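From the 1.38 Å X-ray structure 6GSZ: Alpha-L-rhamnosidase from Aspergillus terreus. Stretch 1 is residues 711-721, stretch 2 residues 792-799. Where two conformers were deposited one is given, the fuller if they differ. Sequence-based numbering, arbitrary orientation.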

ATOM      1  N   GLU A 711      -6.634  29.921   7.042  1.00 16.27           N
ATOM      2  CA  GLU A 711      -6.893  29.628   8.442  1.00 17.08           C
ATOM      3  C   GLU A 711      -5.992  28.493   8.951  1.00 15.87           C
ATOM      4  O   GLU A 711      -6.442  27.667   9.763  1.00 15.44           O
ATOM      5  CB  GLU A 711      -8.366  29.305   8.629  1.00 17.12           C
ATOM      6  CG  GLU A 711      -9.297  30.411   8.170  1.00 18.08           C
ATOM      7  CD  GLU A 711      -9.390  31.624   9.072  1.00 22.61           C
ATOM      8  OE1 GLU A 711      -8.858  31.570  10.217  1.00 22.22           O
ATOM      9  OE2 GLU A 711     -10.046  32.610   8.639  1.00 24.12           O
ATOM     10  N   SER A 712      -4.729  28.457   8.508  1.00 15.72           N
ATOM     11  CA  SER A 712      -3.789  27.470   9.006  1.00 16.27           C
ATOM     12  C   SER A 712      -3.625  27.528  10.532  1.00 18.60           C
ATOM     13  O   SER A 712      -3.391  26.502  11.141  1.00 17.89           O
ATOM     14  CB  SER A 712      -2.432  27.527   8.308  1.00 17.32           C
ATOM     15  OG  SER A 712      -2.533  27.206   6.932  1.00 18.25           O
ATOM     16  N   ASP A 713      -3.668  28.707  11.155  1.00 17.74           N
ATOM     17  CA  ASP A 713      -3.489  28.801  12.621  1.00 18.90           C
ATOM     18  C   ASP A 713      -4.576  28.010  13.354  1.00 17.46           C
ATOM     19  O   ASP A 713      -4.279  27.322  14.335  1.00 19.09           O
ATOM     20  CB  ASP A 713      -3.505  30.264  13.084  1.00 20.39           C
ATOM     21  CG  ASP A 713      -2.235  30.979  12.711  1.00 28.44           C
ATOM     22  OD1 ASP A 713      -1.145  30.366  12.689  1.00 30.49           O
ATOM     23  OD2 ASP A 713      -2.349  32.183  12.465  1.00 37.76           O
ATOM     24  N   ALA A 714      -5.815  28.055  12.859  1.00 17.19           N
ATOM     25  CA  ALA A 714      -6.895  27.267  13.447  1.00 17.01           C
ATOM     26  C   ALA A 714      -6.577  25.767  13.372  1.00 16.40           C
ATOM     27  O   ALA A 714      -6.819  25.041  14.314  1.00 17.10           O
ATOM     28  CB  ALA A 714      -8.221  27.572  12.776  1.00 18.48           C
ATOM     29  N   PHE A 715      -6.033  25.324  12.244  1.00 14.86           N
ATOM     30  CA  PHE A 715      -5.755  23.891  12.100  1.00 14.55           C
ATOM     31  C   PHE A 715      -4.591  23.515  13.010  1.00 14.88           C
ATOM     32  O   PHE A 715      -4.588  22.432  13.588  1.00 15.46           O
ATOM     33  CB  PHE A 715      -5.500  23.452  10.650  1.00 13.94           C
ATOM     34  CG  PHE A 715      -5.548  21.944  10.545  1.00 14.57           C
ATOM     35  CD1 PHE A 715      -6.756  21.288  10.737  1.00 14.67           C
ATOM     36  CD2 PHE A 715      -4.414  21.198  10.311  1.00 14.50           C
ATOM     37  CE1 PHE A 715      -6.810  19.900  10.687  1.00 14.99           C
ATOM     38  CE2 PHE A 715      -4.475  19.808  10.214  1.00 15.16           C
ATOM     39  CZ  PHE A 715      -5.680  19.171  10.396  1.00 16.24           C
ATOM     40  N   TYR A 716      -3.562  24.373  13.084  1.00 15.60           N
ATOM     41  CA  TYR A 716      -2.462  24.106  14.009  1.00 14.78           C
ATOM     42  C   TYR A 716      -3.020  23.893  15.430  1.00 17.04           C
ATOM     43  O   TYR A 716      -2.503  23.047  16.195  1.00 17.26           O
ATOM     44  CB  TYR A 716      -1.422  25.231  13.986  1.00 14.82           C
ATOM     45  CG  TYR A 716      -0.283  25.071  13.008  1.00 14.10           C
ATOM     46  CD1 TYR A 716       0.657  24.048  13.112  1.00 15.88           C
ATOM     47  CD2 TYR A 716      -0.095  25.988  11.999  1.00 14.64           C
ATOM     48  CE1 TYR A 716       1.725  23.949  12.229  1.00 16.41           C
ATOM     49  CE2 TYR A 716       0.984  25.916  11.122  1.00 16.69           C
ATOM     50  CZ  TYR A 716       1.916  24.909  11.241  1.00 15.21           C
ATOM     51  OH  TYR A 716       2.990  24.839  10.395  1.00 17.65           O
ATOM     52  N   SER A 717      -4.016  24.701  15.814  1.00 16.06           N
ATOM     53  CA  SER A 717      -4.587  24.572  17.164  1.00 16.77           C
ATOM     54  C   SER A 717      -5.292  23.218  17.304  1.00 17.51           C
ATOM     55  O   SER A 717      -5.193  22.604  18.355  1.00 18.85           O
ATOM     56  CB  SER A 717      -5.488  25.721  17.497  1.00 17.77           C
ATOM     57  OG  SER A 717      -4.741  26.927  17.567  1.00 21.55           O
ATOM     58  N   MET A 718      -5.996  22.769  16.243  1.00 16.04           N
ATOM     59  CA  MET A 718      -6.574  21.418  16.256  1.00 15.06           C
ATOM     60  C   MET A 718      -5.471  20.362  16.365  1.00 15.19           C
ATOM     61  O   MET A 718      -5.585  19.400  17.156  1.00 16.89           O
ATOM     62  CB  MET A 718      -7.371  21.150  14.977  1.00 16.34           C
ATOM     63  CG  MET A 718      -8.516  22.107  14.764  1.00 15.93           C
ATOM     64  SD  MET A 718      -9.613  21.588  13.427  1.00 17.00           S
ATOM     65  CE  MET A 718     -10.476  20.278  14.255  1.00 17.81           C
ATOM     66  N   LEU A 719      -4.415  20.510  15.580  1.00 14.82           N
ATOM     67  CA  LEU A 719      -3.343  19.506  15.515  1.00 15.73           C
ATOM     68  C   LEU A 719      -2.614  19.369  16.849  1.00 17.08           C
ATOM     69  O   LEU A 719      -2.195  18.261  17.195  1.00 18.08           O
ATOM     70  CB  LEU A 719      -2.378  19.875  14.390  1.00 17.16           C
ATOM     71  CG  LEU A 719      -1.238  18.898  14.132  1.00 17.08           C
ATOM     72  CD1 LEU A 719      -1.784  17.540  13.704  1.00 18.43           C
ATOM     73  CD2 LEU A 719      -0.288  19.437  13.089  1.00 19.13           C
ATOM     74  N   ARG A 720      -2.567  20.443  17.642  1.00 18.58           N
ATOM     75  CA  ARG A 720      -1.866  20.426  18.926  1.00 18.83           C
ATOM     76  C   ARG A 720      -2.754  19.920  20.072  1.00 19.61           C
ATOM     77  O   ARG A 720      -2.214  19.704  21.172  1.00 21.36           O
ATOM     78  CB  ARG A 720      -1.332  21.826  19.240  1.00 20.27           C
ATOM     79  CG  ARG A 720      -0.251  22.282  18.281  1.00 22.17           C
ATOM     80  CD  ARG A 720       0.173  23.707  18.541  1.00 27.06           C
ATOM     81  NE  ARG A 720       0.604  23.901  19.918  1.00 31.62           N
ATOM     82  CZ  ARG A 720       0.915  25.078  20.436  1.00 33.78           C
ATOM     83  NH1 ARG A 720       0.505  26.186  19.841  1.00 33.59           N
ATOM     84  NH2 ARG A 720       1.654  25.131  21.531  1.00 40.88           N
ATOM     85  N   GLN A 721      -4.055  19.713  19.831  1.00 18.54           N
ATOM     86  CA  GLN A 721      -4.948  19.240  20.922  1.00 20.71           C
ATOM     87  C   GLN A 721      -4.528  17.826  21.338  1.00 19.63           C
ATOM     88  O   GLN A 721      -4.208  17.020  20.486  1.00 20.17           O
ATOM     89  CB  GLN A 721      -6.405  19.163  20.480  1.00 22.69           C
ATOM     90  CG  GLN A 721      -7.051  20.505  20.272  1.00 27.18           C
ATOM     91  CD  GLN A 721      -6.857  21.405  21.465  1.00 33.04           C
ATOM     92  OE1 GLN A 721      -7.251  21.059  22.585  1.00 37.21           O
ATOM     93  NE2 GLN A 721      -6.263  22.572  21.217  1.00 36.23           N
ATOM     94  N   VAL A 792       5.785  26.779   2.702  1.00 13.42           N
ATOM     95  CA  VAL A 792       5.785  26.518   4.103  1.00 14.85           C
ATOM     96  C   VAL A 792       4.915  27.540   4.834  1.00 15.11           C
ATOM     97  O   VAL A 792       5.098  28.746   4.641  1.00 16.50           O
ATOM     98  CB  VAL A 792       7.202  26.539   4.695  1.00 16.48           C
ATOM     99  CG1 VAL A 792       7.143  26.520   6.224  1.00 17.79           C
ATOM    100  CG2 VAL A 792       8.061  25.434   4.114  1.00 17.46           C
ATOM    101  N   VAL A 793       4.008  27.083   5.690  1.00 15.20           N
ATOM    102  CA  VAL A 793       3.199  27.949   6.541  1.00 15.22           C
ATOM    103  C   VAL A 793       3.528  27.643   7.995  1.00 17.05           C
ATOM    104  O   VAL A 793       2.979  26.703   8.567  1.00 17.66           O
ATOM    105  CB  VAL A 793       1.693  27.825   6.248  1.00 17.65           C
ATOM    106  CG1 VAL A 793       0.890  28.840   7.059  1.00 21.62           C
ATOM    107  CG2 VAL A 793       1.388  27.991   4.766  1.00 19.97           C
ATOM    108  N   PRO A 794       4.461  28.385   8.630  1.00 18.68           N
ATOM    109  CA  PRO A 794       4.815  28.121  10.016  1.00 21.04           C
ATOM    110  C   PRO A 794       3.642  28.496  10.929  1.00 19.39           C
ATOM    111  O   PRO A 794       2.807  29.312  10.577  1.00 21.64           O
ATOM    112  CB  PRO A 794       6.050  28.994  10.308  1.00 21.85           C
ATOM    113  CG  PRO A 794       6.214  29.895   9.126  1.00 25.52           C
ATOM    114  CD  PRO A 794       5.196  29.521   8.067  1.00 19.39           C
ATOM    115  N   GLY A 795       3.629  27.869  12.104  1.00 18.60           N
ATOM    116  CA  GLY A 795       2.616  28.096  13.078  1.00 20.14           C
ATOM    117  C   GLY A 795       2.722  27.069  14.174  1.00 17.79           C
ATOM    118  O   GLY A 795       3.692  26.329  14.248  1.00 19.09           O
ATOM    119  N   GLY A 796       1.735  27.079  15.054  1.00 19.33           N
ATOM    120  CA  GLY A 796       1.627  26.090  16.101  1.00 21.54           C
ATOM    121  C   GLY A 796       2.795  26.099  17.069  1.00 22.42           C
ATOM    122  O   GLY A 796       3.106  25.067  17.674  1.00 24.47           O
ATOM    123  N   ASP A 797       3.445  27.252  17.250  1.00 24.05           N
ATOM    124  CA  ASP A 797       4.643  27.287  18.128  1.00 25.85           C
ATOM    125  C   ASP A 797       5.764  26.319  17.674  1.00 25.29           C
ATOM    126  O   ASP A 797       6.691  26.032  18.458  1.00 25.42           O
ATOM    127  CB  ASP A 797       4.258  27.049  19.591  1.00 31.80           C
ATOM    128  CG  ASP A 797       3.548  28.233  20.241  1.00 45.09           C
ATOM    129  OD1 ASP A 797       3.853  29.364  19.860  1.00 49.63           O
ATOM    130  OD2 ASP A 797       2.692  28.008  21.141  1.00 54.24           O
ATOM    131  N   LEU A 798       5.766  25.868  16.409  1.00 23.08           N
ATOM    132  CA  LEU A 798       6.913  25.123  15.887  1.00 18.39           C
ATOM    133  C   LEU A 798       8.103  26.065  15.719  1.00 18.86           C
ATOM    134  O   LEU A 798       7.934  27.212  15.260  1.00 22.76           O
ATOM    135  CB  LEU A 798       6.585  24.504  14.522  1.00 18.43           C
ATOM    136  CG  LEU A 798       5.539  23.398  14.497  1.00 22.19           C
ATOM    137  CD1 LEU A 798       5.413  22.822  13.091  1.00 21.64           C
ATOM    138  CD2 LEU A 798       5.875  22.316  15.474  1.00 25.36           C
ATOM    139  N   GLN A 799       9.291  25.574  16.068  1.00 18.57           N
ATOM    140  CA  GLN A 799      10.527  26.302  15.896  0.50 21.51           C
ATOM    141  C   GLN A 799      11.253  25.848  14.620  1.00 18.18           C
ATOM    142  O   GLN A 799      12.097  26.550  14.125  1.00 19.20           O
ATOM    143  CB  GLN A 799      11.410  26.113  17.134  0.50 26.18           C
ATOM    144  CG  GLN A 799      10.852  26.740  18.408  0.50 33.47           C
ATOM    145  CD  GLN A 799      10.198  25.755  19.355  0.50 41.83           C
ATOM    146  OE1 GLN A 799      10.739  24.688  19.665  0.50 47.97           O
ATOM    147  NE2 GLN A 799       9.024  26.123  19.853  0.50 45.62           N
TER
HETATM  148  O   HOH W   1      -0.094  29.441  10.637  1.00 26.09           O
HETATM  149  O   HOH W   2      -0.464  28.882  14.792  1.00 29.47           O

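Tyr716 organises this contact, reaching from its helix across a glycine-bearing loop. Its OH donates to Val793 O at 2.6 Å, a short bond lying near the plane of the ring, so a loop carbonyl is satisfied at the ring edge while one face stays free for packing. On that face sit the two glycines: Gly795 CA lies 3.7 Å from the centroid of the Tyr716 ring in a CH-pi contact, and Gly796 N is 3.5 Å from Tyr716 CG. An ideal CB on either glycine would clash with the ring, and the positive phi of Gly796 favours glycine in its own right. The type I' turn from Gly795 to Leu798 closes with Leu798 N donating to Gly795 O at 3.0 Å.

Gly796 N, lying over the ring, is satisfied through water 2, which accepts from it at 2.9 Å and donates to Asp713 OD1 at 2.7 Å. Water 1 also donates to Asp713 OD1, at 2.5 Å, and to Pro794 O at 2.9 Å. One carboxylate oxygen thus serves two backbone groups without touching them.

One helical turn beyond Tyr716, Arg720 forms a salt bridge with Asp797: NH2 and NH1 of Arg720 both donate to Asp797 OD2 at 3.1 Å, the NH1 bond being weak.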